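PDB 3RR6: 2-hydroxyhepta-2,4-diene-1,7-dioate isomerase from Mycobacterium abscessus, which probably acts as a metal-dependent isomerase or hydrolase of the fumarylacetoacetate hydrolase family, though its own substrate is not established. Local coordinates for residues A60-S65 against C172-W177; V68-N73 against P89-K94; E118-I123 against G147-A152; G126-D131 against L223-V228; W177-L182 against E251-L256. All coordinates share one frame; numbering follows the deposited sequence. Where two conformers were deposited one is given.

Contact 1 (A60-S65 against C172-W177). With EDO (1,2-ethanediol), chain P.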
# COMPACT_ATOMS: atom_id res chain seq x y z
N ALA A 60 9.01 -4.87 -4.04
CA ALA A 60 7.62 -4.43 -4.10
C ALA A 60 6.83 -5.52 -4.82
O ALA A 60 7.33 -6.09 -5.80
CB ALA A 60 7.48 -3.11 -4.84
N PRO A 61 5.62 -5.84 -4.34
CA PRO A 61 4.97 -7.08 -4.81
C PRO A 61 4.29 -7.05 -6.17
O PRO A 61 3.80 -8.09 -6.63
CB PRO A 61 3.93 -7.34 -3.71
CG PRO A 61 3.64 -6.00 -3.14
CD PRO A 61 4.96 -5.30 -3.14
N ILE A 62 4.24 -5.89 -6.81
CA ILE A 62 3.53 -5.75 -8.08
C ILE A 62 4.15 -4.60 -8.87
O ILE A 62 4.73 -3.68 -8.28
CB ILE A 62 2.02 -5.50 -7.82
CG1 ILE A 62 1.18 -5.88 -9.03
CG2 ILE A 62 1.77 -4.06 -7.40
CD1 ILE A 62 0.85 -7.35 -9.08
N LEU A 63 4.04 -4.68 -10.19
CA LEU A 63 4.40 -3.59 -11.08
C LEU A 63 3.12 -2.80 -11.38
O LEU A 63 2.26 -3.26 -12.14
CB LEU A 63 5.01 -4.15 -12.37
CG LEU A 63 6.29 -4.97 -12.17
CD1 LEU A 63 6.76 -5.53 -13.53
CD2 LEU A 63 7.35 -4.13 -11.51
N ALA A 64 2.98 -1.65 -10.72
CA ALA A 64 1.78 -0.81 -10.84
C ALA A 64 1.96 0.26 -11.89
O ALA A 64 3.02 0.89 -11.94
CB ALA A 64 1.48 -0.13 -9.48
N SER A 65 0.95 0.48 -12.71
CA SER A 65 1.01 1.58 -13.68
C SER A 65 0.84 2.93 -12.98
O SER A 65 1.44 3.92 -13.39
CB SER A 65 0.02 1.41 -14.83
OG SER A 65 -1.26 1.93 -14.53
N CYS A 172 6.73 5.72 -1.68
CA CYS A 172 5.66 4.71 -1.61
C CYS A 172 6.18 3.30 -1.30
O CYS A 172 6.10 2.40 -2.15
CB CYS A 172 4.83 4.70 -2.90
SG CYS A 172 3.20 3.91 -2.65
N PRO A 173 6.65 3.08 -0.06
CA PRO A 173 6.84 1.69 0.36
C PRO A 173 5.58 0.86 0.14
O PRO A 173 4.47 1.31 0.44
CB PRO A 173 7.14 1.82 1.86
CG PRO A 173 7.75 3.19 2.00
CD PRO A 173 7.07 4.04 0.97
N LEU A 174 5.79 -0.34 -0.40
CA LEU A 174 4.71 -1.26 -0.72
C LEU A 174 5.17 -2.69 -0.45
O LEU A 174 6.26 -3.08 -0.87
CB LEU A 174 4.34 -1.09 -2.19
CG LEU A 174 3.01 -1.67 -2.66
CD1 LEU A 174 1.83 -0.89 -2.09
CD2 LEU A 174 2.96 -1.68 -4.19
N GLY A 175 4.35 -3.48 0.23
CA GLY A 175 4.70 -4.86 0.55
C GLY A 175 4.14 -5.32 1.87
O GLY A 175 3.33 -4.61 2.46
N PRO A 176 4.57 -6.49 2.36
CA PRO A 176 5.61 -7.37 1.81
C PRO A 176 5.14 -8.31 0.70
O PRO A 176 5.96 -8.89 -0.02
CB PRO A 176 6.04 -8.19 3.03
CG PRO A 176 4.81 -8.27 3.84
CD PRO A 176 4.14 -6.94 3.70
N TRP A 177 3.82 -8.47 0.59
CA TRP A 177 3.19 -9.38 -0.36
C TRP A 177 1.72 -9.04 -0.43
O TRP A 177 1.21 -8.29 0.40
CB TRP A 177 3.39 -10.85 0.03
CG TRP A 177 3.19 -11.13 1.49
CD1 TRP A 177 2.04 -10.99 2.22
CD2 TRP A 177 4.18 -11.62 2.40
NE1 TRP A 177 2.26 -11.32 3.53
CE2 TRP A 177 3.56 -11.73 3.67
CE3 TRP A 177 5.53 -11.96 2.28
CZ2 TRP A 177 4.26 -12.16 4.81
CZ3 TRP A 177 6.22 -12.41 3.42
CH2 TRP A 177 5.58 -12.49 4.66
C1 EDO P . 3.41 -8.47 -11.26
O1 EDO P . 3.16 -7.13 -11.70
C2 EDO P . 2.49 -9.45 -11.97
O2 EDO P . 3.15 -10.03 -13.10
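P61 packs on segment 172-177 at the corner formed by G175 and P176, and the two backbones meet without a hydrogen bond between them. A60 lies beside L174, and P61 comes beside W177, their CA atoms 5.3 Å apart. The peptide before P176 is cis, which helps turn the chain through a corner here, and G175 adopts backbone angles at which a CB would collide with the preceding carbonyl oxygen. The pyrrolidine ring of P61 fits against this corner: its CD sits 3.4 Å from L174 O and 3.7 Å from G175 CA, while CB on the far part of the ring rests against W177 CA. From the strand side L174 projects its branched end, CG lying 4.1 Å from P61 CD. Its CD2 also touches I62 CG2 at 4.2 Å. I62 has CG1 anti to the backbone N (chi1 -157°), which carries CD1 off to a bound 1,2-ethanediol; the hydroxyl O1 of that diol accepts a straight bond from L63 N. Behind the contact, I99 and V228 pack on L174. This is hydrophobic core packing of a linker, joining strand 57-58 to strand 67-70, against a bent core strand of the FAA hydrolase fold.

Contact 2 (V68-N73 against P89-K94); sequences VAMGKN and PVIFIK
A69 and F92 form the hydrogen-bonded pair of a short antiparallel ladder that places strand 91-94 beside strand 67-70 in the FAA hydrolase fold. The two strand segments run 140° apart, well twisted from exact antiparallel. Backbone bonds come first: A69 N donates to F92 O, F92 N returns a bond to A69 O at 3.0 Å, and G71 N reaches V90 O at 2.9 Å just beyond the regular strand. The non-hydrogen-bonded pair M70 with I91 lies between these bonds, and V68 with I93 flanks A69 and F92 on the other side; I91 CA approaches A69 O at 3.2 Å as a CA-H...O contact. One water extends the ladder, donating to G71 O and accepting from V90 N.

Apolar contacts occupy both faces. On the face of V68, M70 and I91, the M70 chain bends at chi2 and chi3, bringing CE to 3.8 Å from P89 CB and SD near I91 CG2; W216 of helix 210-220 packs on P89 and I91. On the other face F92 holds CG between its backbone N and carbonyl carbon (chi1 44°), which folds the ring back over the neighbouring strand, and W162 meets that ring nearly at right angles. A69 O stands 3.6 Å above one ring face, displaced toward the rim, while the methyl A69 CB presses on CE2 at 3.2 Å.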
# COMPACT_ATOMS: atom_id res chain seq x y z
N VAL A 68 -3.04 5.35 -6.83
CA VAL A 68 -4.04 6.34 -6.46
C VAL A 68 -4.17 6.24 -4.95
O VAL A 68 -4.01 5.16 -4.38
CB VAL A 68 -5.39 6.06 -7.17
CG1 VAL A 68 -6.41 7.15 -6.86
CG2 VAL A 68 -5.18 5.94 -8.68
N ALA A 69 -4.40 7.37 -4.29
CA ALA A 69 -4.47 7.39 -2.84
C ALA A 69 -5.60 8.27 -2.35
O ALA A 69 -5.94 9.28 -2.97
CB ALA A 69 -3.15 7.85 -2.23
N MET A 70 -6.21 7.83 -1.25
CA MET A 70 -7.24 8.60 -0.55
C MET A 70 -6.61 9.54 0.47
O MET A 70 -5.66 9.17 1.15
CB MET A 70 -8.16 7.65 0.21
CG MET A 70 -9.03 6.76 -0.67
SD MET A 70 -10.45 7.62 -1.35
CE MET A 70 -11.39 7.88 0.17
N GLY A 71 -7.19 10.72 0.63
CA GLY A 71 -6.85 11.54 1.81
C GLY A 71 -7.52 10.95 3.04
O GLY A 71 -8.60 10.42 2.94
N LYS A 72 -6.87 11.05 4.20
CA LYS A 72 -7.52 10.77 5.48
C LYS A 72 -8.37 9.47 5.48
O LYS A 72 -7.80 8.39 5.45
CB LYS A 72 -8.31 12.01 5.91
CG LYS A 72 -7.42 13.26 6.04
CD LYS A 72 -8.20 14.50 6.44
CE LYS A 72 -7.30 15.72 6.47
NZ LYS A 72 -6.76 16.04 5.13
N ASN A 73 -9.70 9.58 5.55
CA ASN A 73 -10.64 8.44 5.36
C ASN A 73 -10.88 7.49 6.54
O ASN A 73 -11.43 6.41 6.35
CB ASN A 73 -10.29 7.61 4.10
CG ASN A 73 -11.47 6.79 3.60
OD1 ASN A 73 -12.62 7.25 3.65
ND2 ASN A 73 -11.20 5.58 3.09
N PRO A 89 -14.84 11.63 -1.26
CA PRO A 89 -13.41 11.29 -1.32
C PRO A 89 -12.54 12.37 -1.97
O PRO A 89 -12.98 13.04 -2.92
CB PRO A 89 -13.39 10.03 -2.19
CG PRO A 89 -14.73 9.43 -1.98
CD PRO A 89 -15.66 10.59 -1.90
N VAL A 90 -11.32 12.51 -1.45
CA VAL A 90 -10.30 13.36 -2.06
C VAL A 90 -9.18 12.44 -2.50
O VAL A 90 -8.56 11.78 -1.66
CB VAL A 90 -9.75 14.39 -1.05
CG1 VAL A 90 -8.59 15.16 -1.65
CG2 VAL A 90 -10.85 15.35 -0.62
N ILE A 91 -8.94 12.34 -3.80
CA ILE A 91 -7.91 11.42 -4.30
C ILE A 91 -6.72 12.16 -4.88
O ILE A 91 -6.82 13.32 -5.27
CB ILE A 91 -8.47 10.42 -5.34
CG1 ILE A 91 -8.97 11.15 -6.60
CG2 ILE A 91 -9.59 9.59 -4.71
CD1 ILE A 91 -9.33 10.22 -7.77
N PHE A 92 -5.59 11.47 -4.93
CA PHE A 92 -4.40 12.00 -5.61
C PHE A 92 -3.60 10.83 -6.14
O PHE A 92 -3.93 9.67 -5.86
CB PHE A 92 -3.57 12.86 -4.67
CG PHE A 92 -3.40 12.28 -3.32
CD1 PHE A 92 -4.36 12.51 -2.33
CD2 PHE A 92 -2.32 11.46 -3.03
CE1 PHE A 92 -4.23 11.96 -1.08
CE2 PHE A 92 -2.19 10.90 -1.76
CZ PHE A 92 -3.15 11.15 -0.80
N ILE A 93 -2.60 11.14 -6.96
CA ILE A 93 -1.78 10.11 -7.57
C ILE A 93 -0.34 10.22 -7.13
O ILE A 93 0.21 11.33 -7.04
CB ILE A 93 -1.85 10.17 -9.11
CG1 ILE A 93 -3.22 9.68 -9.57
CG2 ILE A 93 -0.75 9.32 -9.75
CD1 ILE A 93 -3.54 10.03 -11.01
N LYS A 94 0.25 9.08 -6.83
CA LYS A 94 1.68 8.95 -6.63
C LYS A 94 2.24 8.24 -7.85
O LYS A 94 1.66 7.27 -8.32
CB LYS A 94 1.98 8.17 -5.35
CG LYS A 94 1.55 8.92 -4.08
CD LYS A 94 1.53 8.03 -2.83
CE LYS A 94 2.90 7.73 -2.25
NZ LYS A 94 3.45 8.83 -1.37
O HOH W 1 -10.80 11.39 1.24

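Contact 3 (E118-I123 against G147-A152); sequences EGELAI and GNDVSA
An acidic cluster on an antiparallel strand pair marks this contact, with E118, E120 and D149 gathered where strands 115-125 and 141-152 run together in the buried centre. E120 and G147 form the hydrogen-bonded pair: G147 N donates to E120 O at 2.9 Å, and E120 N donates to G147 O at 3.0 Å. G119 and N148 follow as the non-hydrogen-bonded pair. Beyond them D149 N binds E118 O at 2.8 Å, and the amide oxygen N148 OD1 takes a bond of 3.0 Å from E118 N, so that the side chain continues the ladder.

D149 turns its carboxylate toward the two glutamates, CG anti to the backbone N (chi1 -178°). E118 lies alongside it, pointing the same way, with carboxylate planes 73° apart and OE1 3.4 Å from D149 OD2. E120 comes across D149, its OE2 3.4 Å from D149 CB. Such close acids should repel one another, and a shared water near E120 OE2 and D149 OD2, together with salt bridges from D149 to K94 and K166, probably offsets this. S151 OG donates to D149 O and also meets K166. E120 OE1 is held by G232 N. Acidic triads of this kind bind the divalent metal in FAA hydrolase relatives, and the cluster is consistent with such a site, here modelled with water.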
# COMPACT_ATOMS: atom_id res chain seq x y z
N GLU A 118 2.58 7.64 6.81
CA GLU A 118 1.13 7.44 6.71
C GLU A 118 0.86 5.98 6.36
O GLU A 118 0.88 5.59 5.19
CB GLU A 118 0.51 8.39 5.67
CG GLU A 118 0.71 9.87 6.02
CD GLU A 118 0.02 10.86 5.11
OE1 GLU A 118 -0.74 10.45 4.22
OE2 GLU A 118 0.27 12.08 5.30
N GLY A 119 0.65 5.15 7.38
CA GLY A 119 0.43 3.72 7.14
C GLY A 119 -0.95 3.48 6.56
O GLY A 119 -1.92 4.06 7.03
N GLU A 120 -1.04 2.63 5.53
CA GLU A 120 -2.30 2.42 4.80
C GLU A 120 -2.49 0.98 4.32
O GLU A 120 -1.53 0.30 3.97
CB GLU A 120 -2.41 3.36 3.59
CG GLU A 120 -1.93 4.77 3.89
CD GLU A 120 -2.58 5.87 3.10
OE1 GLU A 120 -3.38 5.61 2.19
OE2 GLU A 120 -2.32 7.04 3.45
N LEU A 121 -3.74 0.55 4.30
CA LEU A 121 -4.13 -0.65 3.55
C LEU A 121 -4.13 -0.32 2.06
O LEU A 121 -4.70 0.70 1.64
CB LEU A 121 -5.53 -1.11 3.96
CG LEU A 121 -6.11 -2.28 3.18
CD1 LEU A 121 -5.39 -3.57 3.55
CD2 LEU A 121 -7.62 -2.42 3.42
N ALA A 122 -3.49 -1.18 1.26
CA ALA A 122 -3.40 -0.99 -0.19
C ALA A 122 -4.22 -2.02 -0.94
O ALA A 122 -4.06 -3.22 -0.74
CB ALA A 122 -1.92 -1.09 -0.63
N ILE A 123 -5.10 -1.54 -1.81
CA ILE A 123 -5.85 -2.38 -2.75
C ILE A 123 -5.01 -2.58 -4.00
O ILE A 123 -4.46 -1.62 -4.53
CB ILE A 123 -7.14 -1.66 -3.19
CG1 ILE A 123 -8.05 -1.34 -2.01
CG2 ILE A 123 -7.91 -2.48 -4.24
CD1 ILE A 123 -9.09 -0.28 -2.35
N GLY A 147 0.87 -0.24 2.42
CA GLY A 147 1.57 0.91 1.87
C GLY A 147 1.93 1.92 2.94
O GLY A 147 1.40 1.89 4.04
N ASN A 148 2.84 2.83 2.59
CA ASN A 148 3.20 3.97 3.44
C ASN A 148 3.18 5.20 2.54
O ASN A 148 4.04 5.34 1.66
CB ASN A 148 4.58 3.71 4.05
CG ASN A 148 4.94 4.67 5.18
OD1 ASN A 148 4.33 5.71 5.36
ND2 ASN A 148 6.00 4.32 5.93
N ASP A 149 2.19 6.07 2.71
CA ASP A 149 2.05 7.27 1.88
C ASP A 149 2.95 8.36 2.47
O ASP A 149 2.48 9.31 3.12
CB ASP A 149 0.58 7.73 1.82
CG ASP A 149 0.36 8.96 0.92
OD1 ASP A 149 1.28 9.41 0.21
OD2 ASP A 149 -0.78 9.49 0.93
N VAL A 150 4.25 8.21 2.22
CA VAL A 150 5.23 9.14 2.77
C VAL A 150 5.03 10.52 2.13
O VAL A 150 4.82 10.62 0.92
CB VAL A 150 6.68 8.63 2.55
CG1 VAL A 150 7.70 9.61 3.18
CG2 VAL A 150 6.88 7.22 3.14
N SER A 151 5.06 11.56 2.96
CA SER A 151 4.64 12.89 2.54
C SER A 151 5.54 13.99 3.11
O SER A 151 5.72 14.06 4.33
CB SER A 151 3.21 13.16 3.03
OG SER A 151 2.31 12.13 2.61
N ALA A 152 6.05 14.86 2.25
CA ALA A 152 6.78 16.06 2.68
C ALA A 152 5.79 17.18 2.97
O ALA A 152 5.30 17.87 2.06
CB ALA A 152 7.80 16.49 1.61
O HOH W 2 -3.07 9.03 2.11

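Contact 4 (G126-D131 against L223-V228); sequences GRPCKD and LLPGDV. With EDO (1,2-ethanediol), chain I.
C129 and L223 are joined by a single antiparallel bridge, the one place where these two irregular segments pair as strands do. C129 N donates to L223 O at 3.0 Å, and L223 N answers with a bond of 2.9 Å to C129 O, nearly straight at 174°. Next to the bridge P128 CA approaches the same L223 O at 3.3 Å, a CA-H...O contact that gives this carbonyl a second neighbour.

Within 223-228 a type II beta turn runs from L224 to D227, closed by D227 N on L224 O. G226 takes the positive phi of its third position. The side chain of D227 ties the turn a second time: its OD2 accepts from L224 N at 2.9 Å, the donor standing well above the carboxylate plane. The same OD2 forms a salt bridge to K66, and OD1 meets S65, so several groups hold the carboxylate in place.

Two prolines make one apolar contact, their rings lying obliquely to each other. P128 CD meets P225 CG at 3.6 Å, while the adjacent P225 CB approaches G126 O at 3.9 Å. C129 SG touches L223 CB at 3.9 Å. A 1,2-ethanediol modelled beside K130, in a doubtful position, takes a bond from K130 N.

L223 packs on V217 and S218 of helix 210-220 and on I125 of strand 115-125. The contact therefore joins the loop leaving that strand to the turn that leads from the helix into strand 228-230.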
# COMPACT_ATOMS: atom_id res chain seq x y z
N GLY A 126 -6.91 -6.26 -10.07
CA GLY A 126 -6.59 -7.48 -10.81
C GLY A 126 -7.16 -7.60 -12.21
O GLY A 126 -6.82 -8.55 -12.92
N ARG A 127 -8.04 -6.67 -12.60
CA ARG A 127 -8.67 -6.69 -13.92
C ARG A 127 -8.74 -5.27 -14.46
O ARG A 127 -8.86 -4.32 -13.68
CB ARG A 127 -10.09 -7.23 -13.81
CG ARG A 127 -10.20 -8.63 -13.27
CD ARG A 127 -11.62 -9.13 -13.37
NE ARG A 127 -11.72 -10.55 -13.07
CZ ARG A 127 -12.83 -11.27 -13.24
NH1 ARG A 127 -13.93 -10.70 -13.71
NH2 ARG A 127 -12.83 -12.56 -12.95
N PRO A 128 -8.68 -5.10 -15.79
CA PRO A 128 -8.95 -3.78 -16.33
C PRO A 128 -10.41 -3.43 -16.09
O PRO A 128 -11.30 -4.26 -16.34
CB PRO A 128 -8.65 -3.92 -17.83
CG PRO A 128 -8.67 -5.32 -18.11
CD PRO A 128 -8.46 -6.10 -16.85
N CYS A 129 -10.68 -2.23 -15.59
CA CYS A 129 -12.03 -1.88 -15.19
C CYS A 129 -12.29 -0.39 -15.15
O CYS A 129 -11.37 0.41 -15.05
CB CYS A 129 -12.39 -2.52 -13.84
SG CYS A 129 -11.34 -2.06 -12.44
N LYS A 130 -13.57 -0.04 -15.26
CA LYS A 130 -14.06 1.33 -15.32
C LYS A 130 -15.52 1.32 -14.88
O LYS A 130 -16.26 0.38 -15.20
CB LYS A 130 -13.94 1.86 -16.75
CG LYS A 130 -14.38 3.31 -16.95
CD LYS A 130 -13.36 4.29 -16.40
CE LYS A 130 -13.91 5.71 -16.39
NZ LYS A 130 -14.13 6.24 -17.75
N ASP A 131 -15.95 2.35 -14.15
CA ASP A 131 -17.35 2.47 -13.72
C ASP A 131 -17.82 1.24 -12.95
O ASP A 131 -18.93 0.71 -13.19
CB ASP A 131 -18.28 2.72 -14.92
CG ASP A 131 -17.98 4.01 -15.63
OD1 ASP A 131 -17.62 5.00 -14.96
OD2 ASP A 131 -18.14 4.06 -16.88
N LEU A 223 -8.82 1.69 -14.48
CA LEU A 223 -7.84 1.02 -13.64
C LEU A 223 -7.32 -0.21 -14.40
O LEU A 223 -8.08 -0.88 -15.10
CB LEU A 223 -8.45 0.61 -12.31
CG LEU A 223 -8.86 1.77 -11.41
CD1 LEU A 223 -9.71 1.29 -10.24
CD2 LEU A 223 -7.62 2.53 -10.92
N LEU A 224 -6.03 -0.46 -14.27
CA LEU A 224 -5.37 -1.57 -14.98
C LEU A 224 -4.90 -2.61 -13.96
O LEU A 224 -4.64 -2.27 -12.81
CB LEU A 224 -4.19 -1.03 -15.77
CG LEU A 224 -4.56 0.04 -16.81
CD1 LEU A 224 -3.31 0.67 -17.43
CD2 LEU A 224 -5.49 -0.54 -17.88
N PRO A 225 -4.78 -3.88 -14.38
CA PRO A 225 -4.23 -4.88 -13.46
C PRO A 225 -2.88 -4.45 -12.95
O PRO A 225 -2.00 -4.05 -13.73
CB PRO A 225 -4.13 -6.14 -14.33
CG PRO A 225 -5.13 -5.94 -15.39
CD PRO A 225 -5.12 -4.47 -15.68
N GLY A 226 -2.72 -4.53 -11.63
CA GLY A 226 -1.52 -4.10 -10.96
C GLY A 226 -1.59 -2.71 -10.34
O GLY A 226 -0.77 -2.38 -9.50
N ASP A 227 -2.57 -1.90 -10.76
CA ASP A 227 -2.73 -0.59 -10.14
C ASP A 227 -3.00 -0.73 -8.63
O ASP A 227 -3.62 -1.69 -8.18
CB ASP A 227 -3.86 0.21 -10.79
CG ASP A 227 -3.48 0.81 -12.13
OD1 ASP A 227 -2.28 0.73 -12.51
OD2 ASP A 227 -4.38 1.36 -12.79
N VAL A 228 -2.52 0.24 -7.88
CA VAL A 228 -2.63 0.25 -6.43
C VAL A 228 -3.50 1.43 -6.00
O VAL A 228 -3.32 2.53 -6.51
CB VAL A 228 -1.25 0.36 -5.79
CG1 VAL A 228 -1.35 0.56 -4.28
CG2 VAL A 228 -0.43 -0.90 -6.10
C1 EDO I . -15.47 -2.90 -15.83
O1 EDO I . -15.21 -1.92 -16.85
C2 EDO I . -16.32 -2.35 -14.69
O2 EDO I . -17.65 -1.92 -15.10

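Contact 5 (W177-L182 against E251-L256). With EDO (1,2-ethanediol), chain C.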
# COMPACT_ATOMS: atom_id res chain seq x y z
N TRP A 177 3.82 -8.47 0.59
CA TRP A 177 3.19 -9.38 -0.36
C TRP A 177 1.72 -9.04 -0.43
O TRP A 177 1.21 -8.29 0.40
CB TRP A 177 3.39 -10.85 0.03
CG TRP A 177 3.19 -11.13 1.49
CD1 TRP A 177 2.04 -10.99 2.22
CD2 TRP A 177 4.18 -11.62 2.40
NE1 TRP A 177 2.26 -11.32 3.53
CE2 TRP A 177 3.56 -11.73 3.67
CE3 TRP A 177 5.53 -11.96 2.28
CZ2 TRP A 177 4.26 -12.16 4.81
CZ3 TRP A 177 6.22 -12.41 3.42
CH2 TRP A 177 5.58 -12.49 4.66
N ILE A 178 1.04 -9.62 -1.41
CA ILE A 178 -0.37 -9.38 -1.65
C ILE A 178 -1.16 -10.61 -1.21
O ILE A 178 -0.91 -11.70 -1.70
CB ILE A 178 -0.61 -9.12 -3.15
CG1 ILE A 178 0.09 -7.83 -3.57
CG2 ILE A 178 -2.11 -9.03 -3.47
CD1 ILE A 178 0.32 -7.72 -5.07
N VAL A 179 -2.12 -10.42 -0.31
CA VAL A 179 -2.95 -11.53 0.19
C VAL A 179 -4.25 -11.55 -0.59
O VAL A 179 -4.98 -10.55 -0.62
CB VAL A 179 -3.23 -11.39 1.70
CG1 VAL A 179 -4.04 -12.59 2.21
CG2 VAL A 179 -1.91 -11.28 2.45
N THR A 180 -4.55 -12.67 -1.24
CA THR A 180 -5.67 -12.72 -2.17
C THR A 180 -6.99 -13.21 -1.58
O THR A 180 -8.02 -13.06 -2.23
CB THR A 180 -5.37 -13.64 -3.36
OG1 THR A 180 -5.21 -14.98 -2.87
CG2 THR A 180 -4.13 -13.18 -4.09
N ASP A 181 -6.97 -13.80 -0.38
CA ASP A 181 -8.20 -14.36 0.20
C ASP A 181 -8.67 -13.62 1.47
O ASP A 181 -9.36 -14.19 2.32
CB ASP A 181 -8.04 -15.87 0.46
CG ASP A 181 -6.84 -16.21 1.35
OD1 ASP A 181 -5.92 -15.38 1.54
OD2 ASP A 181 -6.81 -17.36 1.87
N LEU A 182 -8.34 -12.33 1.54
CA LEU A 182 -8.49 -11.54 2.76
C LEU A 182 -9.73 -10.64 2.71
O LEU A 182 -9.97 -9.95 1.72
CB LEU A 182 -7.24 -10.68 2.94
CG LEU A 182 -7.13 -9.84 4.21
CD1 LEU A 182 -7.12 -10.74 5.43
CD2 LEU A 182 -5.88 -8.95 4.16
N GLU A 251 -3.15 -6.63 10.18
CA GLU A 251 -3.70 -7.93 10.54
C GLU A 251 -4.04 -8.73 9.28
O GLU A 251 -4.70 -8.22 8.37
CB GLU A 251 -4.97 -7.71 11.38
CG GLU A 251 -5.64 -8.97 11.85
CD GLU A 251 -6.88 -8.71 12.68
OE1 GLU A 251 -7.23 -7.52 12.91
OE2 GLU A 251 -7.52 -9.70 13.11
N GLY A 252 -3.55 -9.97 9.23
CA GLY A 252 -3.81 -10.86 8.11
C GLY A 252 -2.89 -10.69 6.92
O GLY A 252 -2.99 -11.46 5.95
N ILE A 253 -2.00 -9.71 6.98
CA ILE A 253 -1.03 -9.49 5.91
C ILE A 253 0.39 -9.69 6.42
O ILE A 253 1.08 -10.62 5.99
CB ILE A 253 -1.19 -8.08 5.26
CG1 ILE A 253 -2.62 -7.89 4.73
CG2 ILE A 253 -0.16 -7.92 4.12
CD1 ILE A 253 -2.89 -6.53 4.08
N GLY A 254 0.83 -8.85 7.35
CA GLY A 254 2.22 -8.90 7.82
C GLY A 254 2.73 -7.51 8.16
O GLY A 254 1.95 -6.65 8.56
N THR A 255 4.03 -7.31 8.00
CA THR A 255 4.69 -6.05 8.35
C THR A 255 5.54 -5.55 7.18
O THR A 255 6.31 -6.31 6.58
CB THR A 255 5.57 -6.20 9.61
OG1 THR A 255 4.75 -6.58 10.72
CG2 THR A 255 6.32 -4.89 9.93
N LEU A 256 5.37 -4.27 6.87
CA LEU A 256 6.19 -3.56 5.90
C LEU A 256 7.11 -2.62 6.67
O LEU A 256 6.64 -1.67 7.29
CB LEU A 256 5.28 -2.74 4.98
CG LEU A 256 5.92 -1.77 3.98
CD1 LEU A 256 6.80 -2.52 2.98
CD2 LEU A 256 4.85 -0.94 3.27
C1 EDO C . 6.40 -9.55 6.58
O1 EDO C . 5.53 -9.74 7.69
C2 EDO C . 7.84 -9.91 6.92
O2 EDO C . 8.62 -9.83 5.72
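The W177 indole meets I253 O at its edge, through NE1, rather than through a ring face. The bond is short, 2.8 Å, but bent to 149° at the hydrogen; the oxygen lies 18° out of the ring plane, and the nitrogen stands above the carbonyl plane of I253. With chi1 at 43°, the indole of W177 swings across to segment 251-256. P176 CG covers one ring face over its centre, and R6 makes a cation-pi contact with the indole. Near the six-membered ring, obliquely placed, lies a 1,2-ethanediol whose C1 is 3.6 Å from W177 CH2 and whose O1 accepts from T255 N.

I253 carries the apolar part. L182 crosses it at about a right angle, the methyl CD2 pressed to 3.5 Å from I253 CG1, tighter than ordinary carbon contact. V179 adds CG2, which touches I253 CG2 at 4.1 Å and G252 O at 3.7 Å. At G252 the positive phi turns the chain tightly beside L182, where a CB would run into L182 CD1.

I253 and G254, both facing I250, form a classic beta bulge at the start of strand 254-261. From this bulge I253 also packs on Y144 and I146 of strand 141-152 and on L121 of strand 115-125. The contact thus lays the end of strand 172-179 and the following loop against the turn between strands 245-250 and 254-261.

In the fold
Along the chain contact 2 closes first and contact 3 follows, both between the two segments of contact 1, whereas contact 4 alternates with contacts 1, 3 and 5. Contact 5 continues from contact 1 on strand 172-179 and shares W177 with it. Contact 3 lies nearest the chain's centre, about 6 Å from it. Contacts 2 and 5, about 21 Å apart between centres, lie on opposite sides of the chain's centre. K94 of contact 2 reaches D149 of contact 3, S65 of contact 1 reaches D227 of contact 4, and V228 extends from contact 4 to contacts 2 and 3. Strands 115-125, 141-152 and 172-179, paired in that order, link the probable metal site with contacts 1 and 5.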